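Local structure of 6-phospho-alpha-glucosidase (Merdibacter massiliensis, 6VC6) at residues Y75-M85 / Y136-S146. The protein probably hydrolyses 6-phospho-alpha-glucosides, such as phosphorylated alpha-linked disaccharides, using NAD and a manganese ion as a family 4 glycoside hydrolase. Residues are numbered along the deposited sequence; the frame is centred on the assembly and turned at random.
Sequences YKDMDFIFMQM and YSPNAWILNYS. With NAD (nicotinamide-adenine-dinucleotide), chain G.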
# COMPACT_ATOMS: atom_id res chain seq x y z
N TYR A 75 0.67 -1.21 22.57
CA TYR A 75 -0.73 -1.25 22.18
C TYR A 75 -1.70 -0.87 23.29
O TYR A 75 -2.91 -0.83 23.05
CB TYR A 75 -1.08 -2.65 21.66
CG TYR A 75 -0.20 -3.12 20.52
CD1 TYR A 75 0.30 -2.23 19.59
CD2 TYR A 75 0.13 -4.47 20.39
CE1 TYR A 75 1.11 -2.65 18.55
CE2 TYR A 75 0.93 -4.90 19.35
CZ TYR A 75 1.42 -3.99 18.44
OH TYR A 75 2.22 -4.42 17.41
N LYS A 76 -1.21 -0.57 24.49
CA LYS A 76 -2.09 -0.26 25.60
C LYS A 76 -2.57 1.18 25.52
O LYS A 76 -1.76 2.11 25.38
CB LYS A 76 -1.39 -0.51 26.94
CG LYS A 76 -1.64 -1.90 27.51
CD LYS A 76 -1.58 -1.89 29.03
CE LYS A 76 -0.16 -2.14 29.52
NZ LYS A 76 0.24 -3.56 29.35
N ASP A 77 -3.88 1.37 25.60
CA ASP A 77 -4.51 2.70 25.62
C ASP A 77 -4.11 3.52 24.39
O ASP A 77 -3.54 4.61 24.49
CB ASP A 77 -4.18 3.44 26.92
CG ASP A 77 -5.04 4.68 27.12
OD1 ASP A 77 -4.48 5.79 27.12
OD2 ASP A 77 -6.27 4.53 27.28
N MSE A 78 -4.41 2.97 23.22
CA MSE A 78 -4.09 3.64 21.96
C MSE A 78 -5.36 4.05 21.22
O MSE A 78 -6.36 3.34 21.24
CB MSE A 78 -3.24 2.73 21.08
CG MSE A 78 -1.80 2.58 21.55
SE MSE A 78 -0.74 4.19 21.28
CE MSE A 78 0.21 4.22 22.98
N ASP A 79 -5.30 5.21 20.57
CA ASP A 79 -6.40 5.68 19.74
C ASP A 79 -6.22 5.30 18.28
O ASP A 79 -7.19 4.99 17.59
CB ASP A 79 -6.56 7.20 19.86
CG ASP A 79 -6.92 7.64 21.27
OD1 ASP A 79 -7.96 7.18 21.79
OD2 ASP A 79 -6.16 8.44 21.85
N PHE A 80 -4.97 5.31 17.79
CA PHE A 80 -4.68 5.00 16.40
C PHE A 80 -3.45 4.11 16.33
O PHE A 80 -2.48 4.32 17.07
CB PHE A 80 -4.44 6.28 15.59
CG PHE A 80 -5.69 7.03 15.26
CD1 PHE A 80 -6.45 6.68 14.15
CD2 PHE A 80 -6.11 8.09 16.05
CE1 PHE A 80 -7.61 7.38 13.84
CE2 PHE A 80 -7.26 8.79 15.74
CZ PHE A 80 -8.01 8.43 14.64
N ILE A 81 -3.49 3.13 15.44
CA ILE A 81 -2.36 2.26 15.16
C ILE A 81 -2.01 2.41 13.68
O ILE A 81 -2.82 2.08 12.81
CB ILE A 81 -2.66 0.79 15.49
CG1 ILE A 81 -3.16 0.66 16.94
CG2 ILE A 81 -1.43 -0.07 15.28
CD1 ILE A 81 -2.12 0.99 17.98
N PHE A 82 -0.81 2.92 13.41
CA PHE A 82 -0.31 3.07 12.05
C PHE A 82 0.55 1.84 11.74
O PHE A 82 1.62 1.67 12.33
CB PHE A 82 0.50 4.35 11.89
CG PHE A 82 -0.32 5.62 11.95
CD1 PHE A 82 -1.69 5.57 12.17
CD2 PHE A 82 0.28 6.85 11.78
CE1 PHE A 82 -2.44 6.74 12.23
CE2 PHE A 82 -0.46 8.02 11.84
CZ PHE A 82 -1.82 7.96 12.06
N MSE A 83 0.09 1.01 10.82
CA MSE A 83 0.81 -0.22 10.49
C MSE A 83 1.55 -0.12 9.16
O MSE A 83 0.94 0.12 8.12
CB MSE A 83 -0.15 -1.41 10.47
CG MSE A 83 -1.15 -1.43 11.61
SE MSE A 83 -1.85 -3.21 11.97
CE MSE A 83 -0.25 -4.00 12.75
N GLN A 84 2.87 -0.31 9.20
CA GLN A 84 3.70 -0.28 8.00
C GLN A 84 4.81 -1.32 8.11
O GLN A 84 5.99 -1.04 7.87
CB GLN A 84 4.26 1.12 7.76
CG GLN A 84 5.04 1.71 8.92
CD GLN A 84 5.72 3.02 8.55
OE1 GLN A 84 6.54 3.54 9.31
NE2 GLN A 84 5.39 3.55 7.38
N MSE A 85 4.44 -2.54 8.45
CA MSE A 85 5.37 -3.65 8.52
C MSE A 85 5.68 -4.19 7.15
O MSE A 85 4.88 -3.99 6.25
CB MSE A 85 4.82 -4.79 9.38
CG MSE A 85 3.69 -5.58 8.71
SE MSE A 85 3.30 -7.34 9.49
CE MSE A 85 3.02 -6.73 11.31
N TYR A 136 -5.03 -5.56 23.83
CA TYR A 136 -4.89 -4.37 24.66
C TYR A 136 -5.84 -3.20 24.38
O TYR A 136 -6.37 -2.60 25.30
CB TYR A 136 -3.45 -3.90 24.63
CG TYR A 136 -2.49 -5.00 24.99
CD1 TYR A 136 -2.20 -5.28 26.31
CD2 TYR A 136 -1.89 -5.76 24.02
CE1 TYR A 136 -1.32 -6.28 26.64
CE2 TYR A 136 -1.02 -6.77 24.34
CZ TYR A 136 -0.74 -7.03 25.65
OH TYR A 136 0.13 -8.03 25.98
N SER A 137 -6.03 -2.87 23.11
CA SER A 137 -6.88 -1.75 22.73
C SER A 137 -7.90 -2.16 21.67
O SER A 137 -7.71 -1.92 20.49
CB SER A 137 -6.05 -0.56 22.25
OG SER A 137 -5.28 -0.03 23.31
N PRO A 138 -9.03 -2.81 22.17
CA PRO A 138 -9.94 -3.31 21.12
C PRO A 138 -10.55 -2.24 20.22
O PRO A 138 -10.90 -2.56 19.09
CB PRO A 138 -11.03 -4.06 21.89
CG PRO A 138 -11.09 -3.39 23.19
CD PRO A 138 -9.66 -3.23 23.52
N ASN A 139 -10.74 -1.04 20.72
CA ASN A 139 -11.41 0.00 19.95
C ASN A 139 -10.51 0.99 19.19
O ASN A 139 -10.99 1.97 18.65
CB ASN A 139 -12.42 0.74 20.83
CG ASN A 139 -13.25 -0.22 21.66
OD1 ASN A 139 -13.95 -1.07 21.13
ND2 ASN A 139 -13.15 -0.09 22.98
N ALA A 140 -9.21 0.74 19.16
CA ALA A 140 -8.31 1.62 18.44
C ALA A 140 -8.53 1.50 16.94
O ALA A 140 -8.81 0.41 16.43
CB ALA A 140 -6.85 1.30 18.78
N TRP A 141 -8.43 2.62 16.24
CA TRP A 141 -8.53 2.62 14.79
C TRP A 141 -7.21 2.14 14.19
O TRP A 141 -6.16 2.73 14.45
CB TRP A 141 -8.89 4.01 14.27
CG TRP A 141 -10.34 4.16 13.92
CD1 TRP A 141 -11.29 4.84 14.62
CD2 TRP A 141 -11.01 3.62 12.77
NE1 TRP A 141 -12.50 4.76 13.99
CE2 TRP A 141 -12.36 4.01 12.85
CE3 TRP A 141 -10.60 2.84 11.69
CZ2 TRP A 141 -13.30 3.65 11.89
CZ3 TRP A 141 -11.54 2.48 10.73
CH2 TRP A 141 -12.87 2.89 10.84
N ILE A 142 -7.27 1.08 13.40
CA ILE A 142 -6.09 0.48 12.79
C ILE A 142 -6.03 0.93 11.33
O ILE A 142 -6.86 0.51 10.51
CB ILE A 142 -6.10 -1.05 12.91
CG1 ILE A 142 -5.90 -1.46 14.37
CG2 ILE A 142 -5.03 -1.66 12.03
CD1 ILE A 142 -6.08 -2.94 14.62
N LEU A 143 -5.07 1.79 11.02
CA LEU A 143 -4.83 2.24 9.65
C LEU A 143 -3.61 1.50 9.12
O LEU A 143 -2.51 1.63 9.67
CB LEU A 143 -4.61 3.75 9.61
CG LEU A 143 -5.62 4.61 10.37
CD1 LEU A 143 -5.38 6.09 10.11
CD2 LEU A 143 -7.04 4.23 9.98
N ASN A 144 -3.80 0.74 8.05
CA ASN A 144 -2.79 -0.20 7.57
C ASN A 144 -2.26 0.23 6.20
O ASN A 144 -3.04 0.38 5.25
CB ASN A 144 -3.36 -1.62 7.49
CG ASN A 144 -2.36 -2.61 6.94
OD1 ASN A 144 -1.26 -2.75 7.47
ND2 ASN A 144 -2.74 -3.29 5.86
N TYR A 145 -0.96 0.33 6.07
CA TYR A 145 -0.33 0.56 4.80
C TYR A 145 0.30 -0.75 4.32
O TYR A 145 0.63 -0.88 3.17
CB TYR A 145 0.79 1.57 4.99
CG TYR A 145 0.58 2.94 4.41
CD1 TYR A 145 1.17 4.03 4.98
CD2 TYR A 145 -0.17 3.13 3.29
CE1 TYR A 145 1.03 5.28 4.46
CE2 TYR A 145 -0.33 4.38 2.75
CZ TYR A 145 0.27 5.45 3.35
OH TYR A 145 0.12 6.70 2.83
N SER A 146 0.46 -1.71 5.23
CA SER A 146 1.27 -2.89 4.95
C SER A 146 0.76 -3.69 3.76
O SER A 146 -0.40 -4.02 3.68
CB SER A 146 1.32 -3.80 6.18
OG SER A 146 1.56 -3.07 7.37
PA NAD G . 11.22 -1.86 5.56
O1A NAD G . 12.16 -0.68 5.45
O2A NAD G . 11.76 -3.27 5.53
O5B NAD G . 10.34 -1.70 6.90
C5B NAD G . 9.61 -2.80 7.43
C4B NAD G . 9.70 -2.78 8.94
O4B NAD G . 8.66 -3.59 9.50
C3B NAD G . 11.03 -3.37 9.41
O3B NAD G . 11.65 -2.46 10.32
C2B NAD G . 10.66 -4.65 10.13
O2B NAD G . 11.48 -4.82 11.29
C1B NAD G . 9.21 -4.43 10.51
N9A NAD G . 8.47 -5.71 10.61
C8A NAD G . 8.55 -6.76 9.78
N7A NAD G . 7.73 -7.77 10.19
C5A NAD G . 7.12 -7.36 11.31
C6A NAD G . 6.13 -7.93 12.26
N6A NAD G . 5.62 -9.17 12.09
N1A NAD G . 5.76 -7.16 13.31
C2A NAD G . 6.26 -5.93 13.50
N3A NAD G . 7.15 -5.35 12.68
C4A NAD G . 7.61 -6.01 11.59
O3 NAD G . 10.08 -1.73 4.42
PN NAD G . 9.69 -0.33 3.74
O1N NAD G . 10.30 -0.29 2.36
O2N NAD G . 9.92 0.79 4.72
O5D NAD G . 8.10 -0.55 3.58
C5D NAD G . 7.24 -0.37 4.70
C4D NAD G . 5.88 -0.95 4.35
O4D NAD G . 5.02 0.08 3.85
C3D NAD G . 6.01 -2.00 3.25
O3D NAD G . 5.25 -3.15 3.62
C2D NAD G . 5.36 -1.36 2.04
O2D NAD G . 4.72 -2.34 1.23
C1D NAD G . 4.36 -0.42 2.69
N1N NAD G . 3.94 0.65 1.78
C2N NAD G . 2.67 0.64 1.39
C3N NAD G . 2.17 1.61 0.54
C7N NAD G . 0.73 1.54 0.13
O7N NAD G . 0.34 2.23 -0.79
N7N NAD G . -0.08 0.71 0.79
C4N NAD G . 3.02 2.61 0.10
C5N NAD G . 4.34 2.60 0.51
C6N NAD G . 4.79 1.60 1.37
O HOH W 1 -6.28 -0.22 26.80
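Ile81 and Leu143 exchange backbone hydrogen bonds with the facing strand, joining strands 80-83 and 141-144 as parallel neighbours of a Rossmann-type sheet. Ile81 N gives to Trp141 O (2.9 Å), Leu143 N to Ile81 O, and Met83 N to Leu143 O; Tyr145 N then reaches Met83 O.

At the strands' entrance a serine suits its place, its small hydroxyl both giving and accepting: Ser137 OG donates to Tyr75 O at 2.5 Å, in the carbonyl plane, and accepts from Met78 N at 3.1 Å. With alanine in this place, that carbonyl and amide would probably lose their shared partner and the turn between them would loosen.

Apolar side chains pack on both faces. Phe80 CD1 touches Trp141 CB (3.6 Å), the flat rings nearly parallel but barely overlapping, while Phe82 CE1 meets branched Leu143 CD1, filling the buried face under helix 318-331. Opposite, toward helix 113-136, selenomethionine Met83 has a flexible chain that brings its selenium against Ile142 CG2 (3.5 Å).

Past the strands, Ser146 OG takes a weak bond from Met85 N and donates to Asn144 OD1 (2.8 Å), whose amide nitrogen binds Asn168. Met85 O accepts from NAD O3D and Tyr145 O from the nicotinamide N7N (2.9 Å), which suggests that the bonded strands hold both loop carbonyls for the cofactor.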